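Local coordinates for bartonella effector protein (Bep) substrate of VirB T4SS (Bartonella sp. AR 15-3, PDB 4M16) that probably transfers AMP from ATP to tyrosine or threonine side chains of target proteins, the part described being the N-terminal Fic domain of the effector, at residues K177-V183 and L210-N216; L145-N150 and Q163-F167; V44-L48 and L65-L69. Residues are numbered along the deposited sequence.

Contact 1 of 3, residues K177-V183 and L210-N216; sequences KLDFSVV and LFEDISN
Ile214 lays its CD1 over one face of the Phe180 ring, 3.6 Å from the ring centroid and 18° off the normal, a CH-pi contact made with chi1 p and chi2 t. Phe180 (chi1 m) in turn directs its edge at the face of Phe211 (chi1 m) in an offset edge-to-face pair, centroids 5.9 Å apart and planes at 87°. Residues 177-179 are extended and residues 180-182 form a 3-10 turn, while 210-216 is the end of a helix running into a loop. In register, Leu178 lies opposite Ser215 (CA-CA 4.6 Å) and Asp179 opposite Ile214. One backbone hydrogen bond, Asp179 N to Ile214 O at 2.9 Å, fixes this alignment, and water 1 bridges Lys177 N (2.9 Å) and Ser215 O (3.0 Å). Leu178 CD1 touches Phe211 CE2 at 3.7 Å; Val183 CG2 meets Leu210 CD1 at 3.7 Å. Asp179 OD1 accepts from Ser181 N (3.0 Å), an Asx turn that starts the 3-10 segment. Thus one main-chain bond over an apolar core holds the loop after helix 159-174 to helix 200-214 of this Fic domain. Around it, Leu178 reaches helix 159-174, Phe211 helix 135-152 and Leu210 helix 185-197.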
loop_
_atom_site.group_PDB
_atom_site.type_symbol
_atom_site.label_atom_id
_atom_site.label_comp_id
_atom_site.label_asym_id
_atom_site.label_seq_id
_atom_site.Cartn_x
_atom_site.Cartn_y
_atom_site.Cartn_z
ATOM N N LYS A 177 7.871 -14.512 -7.800
ATOM C CA LYS A 177 7.773 -14.373 -6.366
ATOM C C LYS A 177 8.302 -13.035 -5.946
ATOM O O LYS A 177 9.343 -12.581 -6.455
ATOM C CB LYS A 177 8.551 -15.475 -5.654
ATOM C CG LYS A 177 8.186 -15.612 -4.181
ATOM C CD LYS A 177 9.069 -16.631 -3.492
ATOM C CE LYS A 177 8.976 -16.504 -1.969
ATOM N NZ LYS A 177 7.601 -16.769 -1.432
ATOM N N LEU A 178 7.542 -12.390 -5.061
ATOM C CA LEU A 178 8.008 -11.208 -4.372
ATOM C C LEU A 178 7.875 -11.463 -2.871
ATOM O O LEU A 178 6.876 -12.034 -2.432
ATOM C CB LEU A 178 7.175 -9.997 -4.751
ATOM C CG LEU A 178 7.196 -9.483 -6.181
ATOM C CD1 LEU A 178 6.183 -8.376 -6.396
ATOM C CD2 LEU A 178 8.580 -9.065 -6.615
ATOM N N ASP A 179 8.862 -11.031 -2.103
ATOM C CA ASP A 179 8.817 -11.136 -0.657
ATOM C C ASP A 179 9.414 -9.911 0.012
ATOM O O ASP A 179 10.604 -9.812 0.218
ATOM C CB ASP A 179 9.526 -12.377 -0.217
ATOM C CG ASP A 179 9.487 -12.584 1.270
ATOM O OD1 ASP A 179 8.883 -11.779 2.034
ATOM O OD2 ASP A 179 10.076 -13.588 1.660
ATOM N N PHE A 180 8.540 -9.002 0.406
ATOM C CA PHE A 180 8.984 -7.754 0.983
ATOM C C PHE A 180 9.731 -7.943 2.319
ATOM O O PHE A 180 10.567 -7.101 2.646
ATOM C CB PHE A 180 7.824 -6.784 1.122
ATOM C CG PHE A 180 7.340 -6.224 -0.211
ATOM C CD1 PHE A 180 7.952 -5.100 -0.737
ATOM C CD2 PHE A 180 6.379 -6.864 -0.961
ATOM C CE1 PHE A 180 7.584 -4.569 -1.972
ATOM C CE2 PHE A 180 6.003 -6.345 -2.198
ATOM C CZ PHE A 180 6.614 -5.189 -2.703
ATOM N N SER A 181 9.492 -9.053 3.028
ATOM C CA SER A 181 10.170 -9.336 4.311
ATOM C C SER A 181 11.674 -9.637 4.194
ATOM O O SER A 181 12.361 -9.725 5.203
ATOM C CB SER A 181 9.481 -10.491 5.041
ATOM O OG SER A 181 9.889 -11.743 4.509
ATOM N N VAL A 182 12.175 -9.820 2.974
ATOM C CA VAL A 182 13.599 -10.050 2.688
ATOM C C VAL A 182 14.489 -8.841 3.013
ATOM O O VAL A 182 15.671 -8.998 3.229
ATOM C CB VAL A 182 13.795 -10.428 1.188
ATOM C CG1 VAL A 182 15.267 -10.387 0.769
ATOM C CG2 VAL A 182 13.225 -11.806 0.923
ATOM N N VAL A 183 13.927 -7.630 2.994
ATOM C CA VAL A 183 14.706 -6.403 3.244
ATOM C C VAL A 183 14.101 -5.643 4.384
ATOM O O VAL A 183 13.012 -5.987 4.818
ATOM C CB VAL A 183 14.726 -5.485 1.998
ATOM C CG1 VAL A 183 15.522 -6.143 0.866
ATOM C CG2 VAL A 183 13.311 -5.162 1.562
ATOM N N LEU A 210 15.117 -2.373 -5.453
ATOM C CA LEU A 210 14.278 -3.050 -4.430
ATOM C C LEU A 210 13.638 -4.291 -5.000
ATOM O O LEU A 210 13.672 -5.352 -4.393
ATOM C CB LEU A 210 13.214 -2.134 -3.864
ATOM C CG LEU A 210 12.217 -2.821 -2.886
ATOM C CD1 LEU A 210 12.937 -3.186 -1.587
ATOM C CD2 LEU A 210 10.989 -1.981 -2.569
ATOM N N PHE A 211 13.034 -4.157 -6.178
ATOM C CA PHE A 211 12.353 -5.292 -6.801
ATOM C C PHE A 211 13.299 -6.451 -7.155
ATOM O O PHE A 211 12.929 -7.636 -7.020
ATOM C CB PHE A 211 11.429 -4.841 -7.947
ATOM C CG PHE A 211 10.060 -4.469 -7.442
ATOM C CD1 PHE A 211 9.858 -3.303 -6.750
ATOM C CD2 PHE A 211 9.024 -5.362 -7.518
ATOM C CE1 PHE A 211 8.625 -2.999 -6.196
ATOM C CE2 PHE A 211 7.790 -5.061 -6.982
ATOM C CZ PHE A 211 7.569 -3.870 -6.338
ATOM N N GLU A 212 14.502 -6.128 -7.577
ATOM C CA GLU A 212 15.496 -7.169 -7.855
ATOM C C GLU A 212 15.856 -7.955 -6.552
ATOM O O GLU A 212 15.911 -9.171 -6.542
ATOM C CB GLU A 212 16.708 -6.562 -8.541
ATOM C CG GLU A 212 16.355 -6.218 -9.992
ATOM C CD GLU A 212 17.429 -5.478 -10.763
ATOM O OE1 GLU A 212 18.451 -5.092 -10.152
ATOM O OE2 GLU A 212 17.238 -5.257 -11.998
ATOM N N ASP A 213 16.006 -7.232 -5.466
ATOM C CA ASP A 213 16.379 -7.797 -4.177
ATOM C C ASP A 213 15.308 -8.729 -3.575
ATOM O O ASP A 213 15.652 -9.675 -2.846
ATOM C CB ASP A 213 16.592 -6.647 -3.190
ATOM C CG ASP A 213 17.923 -5.917 -3.410
ATOM O OD1 ASP A 213 18.732 -6.402 -4.187
ATOM O OD2 ASP A 213 18.151 -4.844 -2.777
ATOM N N ILE A 214 14.023 -8.440 -3.834
ATOM C CA ILE A 214 12.946 -9.170 -3.160
ATOM C C ILE A 214 12.330 -10.267 -4.044
ATOM O O ILE A 214 11.353 -10.933 -3.640
ATOM C CB ILE A 214 11.828 -8.224 -2.606
ATOM C CG1 ILE A 214 11.030 -7.592 -3.743
ATOM C CG2 ILE A 214 12.415 -7.224 -1.608
ATOM C CD1 ILE A 214 9.872 -6.744 -3.303
ATOM N N SER A 215 12.903 -10.469 -5.233
ATOM C CA SER A 215 12.262 -11.342 -6.240
ATOM C C SER A 215 13.060 -12.613 -6.531
ATOM O O SER A 215 13.069 -13.117 -7.648
ATOM C CB SER A 215 11.977 -10.588 -7.539
ATOM O OG SER A 215 13.139 -10.054 -8.066
ATOM N N ASN A 216 13.680 -13.150 -5.493
ATOM C CA ASN A 216 14.522 -14.362 -5.623
ATOM C C ASN A 216 15.662 -14.245 -6.651
ATOM O O ASN A 216 15.795 -15.075 -7.564
ATOM C CB ASN A 216 13.626 -15.519 -5.993
ATOM C CG ASN A 216 14.363 -16.820 -5.976
ATOM O OD1 ASN A 216 15.406 -16.948 -5.306
ATOM N ND2 ASN A 216 13.845 -17.804 -6.713
HETATM O O HOH W 1 10.581 -14.318 -8.827
#

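Contact 2 of 3, residues L145-N150 and Q163-F167; sequences LFSFLN and QHIFF
At the apolar centre, Phe146 presents its ring edge to the face of Phe167, an edge-to-face pair with centroids 5.2 Å apart and planes at 77°; Phe146 CD2 comes within 3.6 Å of Phe167 CD1. Phe146 CB also lies over the Phe167 face, 4.1 Å from the centroid, a CH-pi contact. The rotamers that permit this are chi1 t for Phe146 and chi1 m for Phe167. Both segments are helical, and their axes approach to 11.4 Å at 152° between N-to-C directions, a near-antiparallel pairing wide enough for aromatic rings to fill. Leu145 CB packs on Phe167 CZ at 4.0 Å, and Leu149 CD2 (chi1 t, chi2 p) meets the edge of the same ring at Phe167 CE1, 4.1 Å away, as well as Gln163 CB at 3.8 Å. Leu149 and Gln163 have the nearest CA atoms, 7.6 Å apart. Toward the polar edge, Gln163 (chi1 p) extends across the gap: its NE2 donates to Asn150 OD1 at 3.1 Å, while water 2 donates to Gln163 OE1 (2.8 Å) and Leu149 O (2.9 Å). These helices, 135-152 and 159-174, flank the loop that begins with His153 and carries the Fic signature motif, HPFx(D/E)GN, here with an alanine in place of the usual acidic residue; their pairing is the central helical hairpin of the Fic fold.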
loop_
_atom_site.group_PDB
_atom_site.type_symbol
_atom_site.label_atom_id
_atom_site.label_comp_id
_atom_site.label_asym_id
_atom_site.label_seq_id
_atom_site.Cartn_x
_atom_site.Cartn_y
_atom_site.Cartn_z
ATOM N N LEU A 145 4.009 -0.195 -11.895
ATOM C CA LEU A 145 2.723 -0.322 -11.235
ATOM C C LEU A 145 2.782 -0.103 -9.732
ATOM O O LEU A 145 1.910 0.572 -9.145
ATOM C CB LEU A 145 2.088 -1.689 -11.571
ATOM C CG LEU A 145 1.264 -1.750 -12.852
ATOM C CD1 LEU A 145 0.978 -3.226 -13.122
ATOM C CD2 LEU A 145 -0.055 -0.952 -12.781
ATOM N N PHE A 146 3.810 -0.669 -9.103
ATOM C CA PHE A 146 4.052 -0.426 -7.676
ATOM C C PHE A 146 4.367 1.042 -7.297
ATOM O O PHE A 146 3.705 1.590 -6.387
ATOM C CB PHE A 146 5.114 -1.390 -7.127
ATOM C CG PHE A 146 5.260 -1.309 -5.625
ATOM C CD1 PHE A 146 6.081 -0.355 -5.062
ATOM C CD2 PHE A 146 4.607 -2.186 -4.807
ATOM C CE1 PHE A 146 6.194 -0.250 -3.709
ATOM C CE2 PHE A 146 4.710 -2.080 -3.422
ATOM C CZ PHE A 146 5.537 -1.143 -2.872
ATOM N N SER A 147 5.208 1.706 -8.078
ATOM C CA SER A 147 5.426 3.148 -7.888
ATOM C C SER A 147 4.124 3.933 -8.064
ATOM O O SER A 147 3.864 4.897 -7.345
ATOM C CB SER A 147 6.436 3.716 -8.857
ATOM O OG SER A 147 7.688 3.090 -8.680
ATOM N N PHE A 148 3.308 3.533 -9.025
ATOM C CA PHE A 148 2.082 4.254 -9.302
ATOM C C PHE A 148 1.135 4.096 -8.090
ATOM O O PHE A 148 0.653 5.075 -7.549
ATOM C CB PHE A 148 1.446 3.773 -10.623
ATOM C CG PHE A 148 0.135 4.475 -11.001
ATOM C CD1 PHE A 148 -0.108 5.808 -10.683
ATOM C CD2 PHE A 148 -0.835 3.789 -11.772
ATOM C CE1 PHE A 148 -1.297 6.440 -11.087
ATOM C CE2 PHE A 148 -2.017 4.413 -12.147
ATOM C CZ PHE A 148 -2.238 5.748 -11.809
ATOM N N LEU A 149 0.912 2.864 -7.634
ATOM C CA LEU A 149 0.042 2.656 -6.515
ATOM C C LEU A 149 0.583 3.336 -5.240
ATOM O O LEU A 149 -0.202 3.926 -4.507
ATOM C CB LEU A 149 -0.248 1.158 -6.290
ATOM C CG LEU A 149 -1.197 0.881 -5.101
ATOM C CD1 LEU A 149 -2.544 1.502 -5.358
ATOM C CD2 LEU A 149 -1.301 -0.611 -4.809
ATOM N N ASN A 150 1.897 3.263 -4.991
ATOM C CA ASN A 150 2.530 3.953 -3.870
ATOM C C ASN A 150 2.168 5.459 -3.935
ATOM O O ASN A 150 1.812 6.055 -2.934
ATOM C CB ASN A 150 4.045 3.753 -3.849
ATOM C CG ASN A 150 4.691 4.411 -2.651
ATOM O OD1 ASN A 150 4.411 4.026 -1.488
ATOM N ND2 ASN A 150 5.512 5.423 -2.902
ATOM N N GLN A 163 -0.388 -2.750 -0.049
ATOM C CA GLN A 163 0.294 -2.840 -1.328
ATOM C C GLN A 163 1.335 -3.937 -1.359
ATOM O O GLN A 163 1.430 -4.607 -2.377
ATOM C CB GLN A 163 0.808 -1.504 -1.810
ATOM C CG GLN A 163 2.055 -0.905 -1.128
ATOM C CD GLN A 163 2.318 0.571 -1.533
ATOM O OE1 GLN A 163 1.580 1.152 -2.336
ATOM N NE2 GLN A 163 3.394 1.182 -0.965
ATOM N N HIS A 164 2.036 -4.199 -0.246
ATOM C CA HIS A 164 2.957 -5.308 -0.167
ATOM C C HIS A 164 2.259 -6.651 -0.407
ATOM O O HIS A 164 2.721 -7.440 -1.221
ATOM C CB HIS A 164 3.743 -5.355 1.137
ATOM C CG HIS A 164 4.594 -4.163 1.342
ATOM N ND1 HIS A 164 5.020 -3.756 2.583
ATOM C CD2 HIS A 164 5.014 -3.220 0.470
ATOM C CE1 HIS A 164 5.714 -2.644 2.460
ATOM N NE2 HIS A 164 5.722 -2.297 1.192
ATOM N N ILE A 165 1.204 -6.951 0.335
ATOM C CA ILE A 165 0.546 -8.256 0.175
ATOM C C ILE A 165 -0.107 -8.360 -1.212
ATOM O O ILE A 165 -0.107 -9.409 -1.824
ATOM C CB ILE A 165 -0.448 -8.574 1.341
ATOM C CG1 ILE A 165 -1.063 -9.950 1.188
ATOM C CG2 ILE A 165 -1.538 -7.525 1.493
ATOM C CD1 ILE A 165 -0.030 -11.054 1.334
ATOM N N PHE A 166 -0.668 -7.275 -1.698
ATOM C CA PHE A 166 -1.282 -7.238 -3.041
ATOM C C PHE A 166 -0.246 -7.670 -4.073
ATOM O O PHE A 166 -0.534 -8.539 -4.902
ATOM C CB PHE A 166 -1.822 -5.852 -3.385
ATOM C CG PHE A 166 -2.471 -5.740 -4.743
ATOM C CD1 PHE A 166 -1.700 -5.540 -5.868
ATOM C CD2 PHE A 166 -3.859 -5.744 -4.883
ATOM C CE1 PHE A 166 -2.283 -5.388 -7.112
ATOM C CE2 PHE A 166 -4.460 -5.568 -6.129
ATOM C CZ PHE A 166 -3.664 -5.404 -7.249
ATOM N N PHE A 167 0.957 -7.087 -3.998
ATOM C CA PHE A 167 1.963 -7.405 -4.980
ATOM C C PHE A 167 2.594 -8.802 -4.795
ATOM O O PHE A 167 3.008 -9.424 -5.748
ATOM C CB PHE A 167 3.025 -6.297 -5.064
ATOM C CG PHE A 167 2.631 -5.243 -6.041
ATOM C CD1 PHE A 167 1.752 -4.237 -5.665
ATOM C CD2 PHE A 167 3.068 -5.284 -7.340
ATOM C CE1 PHE A 167 1.333 -3.279 -6.572
ATOM C CE2 PHE A 167 2.679 -4.307 -8.260
ATOM C CZ PHE A 167 1.776 -3.326 -7.889
HETATM O O HOH W 2 -0.566 2.808 -1.835
#

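Contact 3 of 3, residues V44-L48 and L65-L69; sequences VINSL and LHKRL
In this all-helical part of a Fic fold, helix 30-48 packs against helix 59-70, and the contact is an oblique helix-helix pairing: the axes of 44-48 and 65-69 come within 10.5 Å, with 127° between their N-to-C directions. Leu65 (chi1 m, chi2 t) opens the second segment by meeting Leu48 (chi1 m, chi2 t), CD2 to CD1 at 4.0 Å. One turn later, Arg68 folds back with three successive m rotamers, so that its aliphatic part covers Val44 (CB to Val44 CG1, 3.9 Å) and its NH1 reaches Leu48 CD2 at 3.7 Å. Its charge is paired outside the two segments, in a salt bridge with Glu51, which also hydrogen-bonds Ser47 OG. Leu69 finishes the walk, its CA 5.9 Å from that of Val44, the closest CA pair between the two segments. With chi1 m and chi2 t, its CD2 is shared between Val44 CG1 at 4.0 Å and Ile45 CD1 at 3.6 Å.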
loop_
_atom_site.group_PDB
_atom_site.type_symbol
_atom_site.label_atom_id
_atom_site.label_comp_id
_atom_site.label_asym_id
_atom_site.label_seq_id
_atom_site.Cartn_x
_atom_site.Cartn_y
_atom_site.Cartn_z
ATOM N N VAL A 44 -3.651 -11.721 9.931
ATOM C CA VAL A 44 -4.451 -11.793 8.697
ATOM C C VAL A 44 -3.577 -12.220 7.525
ATOM O O VAL A 44 -3.989 -13.060 6.717
ATOM C CB VAL A 44 -5.162 -10.467 8.398
ATOM C CG1 VAL A 44 -5.699 -10.438 6.989
ATOM C CG2 VAL A 44 -6.270 -10.220 9.388
ATOM N N ILE A 45 -2.364 -11.660 7.449
ATOM C CA ILE A 45 -1.382 -12.040 6.401
ATOM C C ILE A 45 -1.182 -13.558 6.449
ATOM O O ILE A 45 -1.186 -14.206 5.417
ATOM C CB ILE A 45 -0.026 -11.327 6.578
ATOM C CG1 ILE A 45 -0.197 -9.831 6.407
ATOM C CG2 ILE A 45 1.063 -11.925 5.666
ATOM C CD1 ILE A 45 -0.569 -9.404 5.040
ATOM N N ASN A 46 -1.078 -14.103 7.654
ATOM C CA ASN A 46 -0.977 -15.534 7.835
ATOM C C ASN A 46 -2.128 -16.335 7.250
ATOM O O ASN A 46 -1.874 -17.327 6.567
ATOM C CB ASN A 46 -0.794 -15.906 9.299
ATOM C CG ASN A 46 0.516 -15.411 9.862
ATOM O OD1 ASN A 46 1.394 -14.995 9.116
ATOM N ND2 ASN A 46 0.636 -15.416 11.176
ATOM N N SER A 47 -3.359 -15.891 7.474
ATOM C CA SER A 47 -4.575 -16.564 6.936
ATOM C C SER A 47 -4.519 -16.563 5.402
ATOM O O SER A 47 -4.762 -17.607 4.739
ATOM C CB SER A 47 -5.829 -15.857 7.419
ATOM O OG SER A 47 -6.989 -16.410 6.832
ATOM N N LEU A 48 -4.159 -15.405 4.846
ATOM C CA LEU A 48 -4.163 -15.209 3.392
ATOM C C LEU A 48 -3.261 -16.195 2.666
ATOM O O LEU A 48 -3.410 -16.406 1.438
ATOM C CB LEU A 48 -3.810 -13.759 3.048
ATOM C CG LEU A 48 -4.789 -12.675 3.484
ATOM C CD1 LEU A 48 -4.211 -11.290 3.480
ATOM C CD2 LEU A 48 -6.023 -12.662 2.608
ATOM N N LEU A 65 -8.537 -6.469 0.581
ATOM C CA LEU A 65 -7.371 -6.741 1.418
ATOM C C LEU A 65 -7.204 -5.723 2.572
ATOM O O LEU A 65 -6.877 -6.107 3.685
ATOM C CB LEU A 65 -6.082 -6.806 0.579
ATOM C CG LEU A 65 -5.847 -7.968 -0.360
ATOM C CD1 LEU A 65 -4.597 -7.742 -1.225
ATOM C CD2 LEU A 65 -5.770 -9.269 0.385
ATOM N N HIS A 66 -7.412 -4.442 2.295
ATOM C CA HIS A 66 -7.308 -3.437 3.345
ATOM C C HIS A 66 -8.344 -3.662 4.446
ATOM O O HIS A 66 -8.024 -3.530 5.631
ATOM C CB HIS A 66 -7.466 -2.039 2.733
ATOM C CG HIS A 66 -7.104 -0.943 3.661
ATOM N ND1 HIS A 66 -8.022 -0.330 4.470
ATOM C CD2 HIS A 66 -5.923 -0.335 3.902
ATOM C CE1 HIS A 66 -7.429 0.629 5.149
ATOM N NE2 HIS A 66 -6.158 0.634 4.832
ATOM N N LYS A 67 -9.580 -3.995 4.039
ATOM C CA LYS A 67 -10.666 -4.354 4.974
ATOM C C LYS A 67 -10.265 -5.574 5.818
ATOM O O LYS A 67 -10.466 -5.592 7.047
ATOM C CB LYS A 67 -11.985 -4.587 4.215
ATOM C CG LYS A 67 -13.112 -5.272 4.980
ATOM C CD LYS A 67 -13.801 -4.361 5.942
ATOM C CE LYS A 67 -15.017 -5.035 6.591
ATOM N NZ LYS A 67 -16.221 -5.016 5.725
ATOM N N ARG A 68 -9.702 -6.602 5.192
ATOM C CA ARG A 68 -9.199 -7.748 5.960
ATOM C C ARG A 68 -8.134 -7.391 6.993
ATOM O O ARG A 68 -8.185 -7.846 8.161
ATOM C CB ARG A 68 -8.618 -8.832 5.022
ATOM C CG ARG A 68 -9.654 -9.582 4.174
ATOM C CD ARG A 68 -10.550 -10.501 5.007
ATOM N NE ARG A 68 -9.747 -11.495 5.722
ATOM C CZ ARG A 68 -9.221 -12.596 5.191
ATOM N NH1 ARG A 68 -9.431 -12.912 3.922
ATOM N NH2 ARG A 68 -8.463 -13.381 5.943
ATOM N N LEU A 69 -7.166 -6.605 6.533
ATOM C CA LEU A 69 -5.991 -6.254 7.329
ATOM C C LEU A 69 -6.326 -5.345 8.511
ATOM O O LEU A 69 -5.722 -5.485 9.541
ATOM C CB LEU A 69 -4.910 -5.568 6.491
ATOM C CG LEU A 69 -4.124 -6.485 5.549
ATOM C CD1 LEU A 69 -3.332 -5.741 4.438
ATOM C CD2 LEU A 69 -3.230 -7.382 6.338
#

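The three contacts follow one another along the chain, contact 3 first, then contact 2, then contact 1, each closing before the next opens. Helix 159-174 joins them: one side of contact 2 lies on it, contact 3 packs against Ile165 and Phe166, and contact 1 sets Phe180 and Leu178 beside His164 and Phe167. Centres of contacts 1 and 2 are 13 Å apart and those of contacts 2 and 3 are 16 Å apart, both pairs touching; those of contacts 1 and 3 are about 20 Å apart, nearest atoms about 9 Å. The general principle is layering: the helices around the Fic signature loop form a buried middle layer, flanked by an N-terminal helix pair and a late loop and helix.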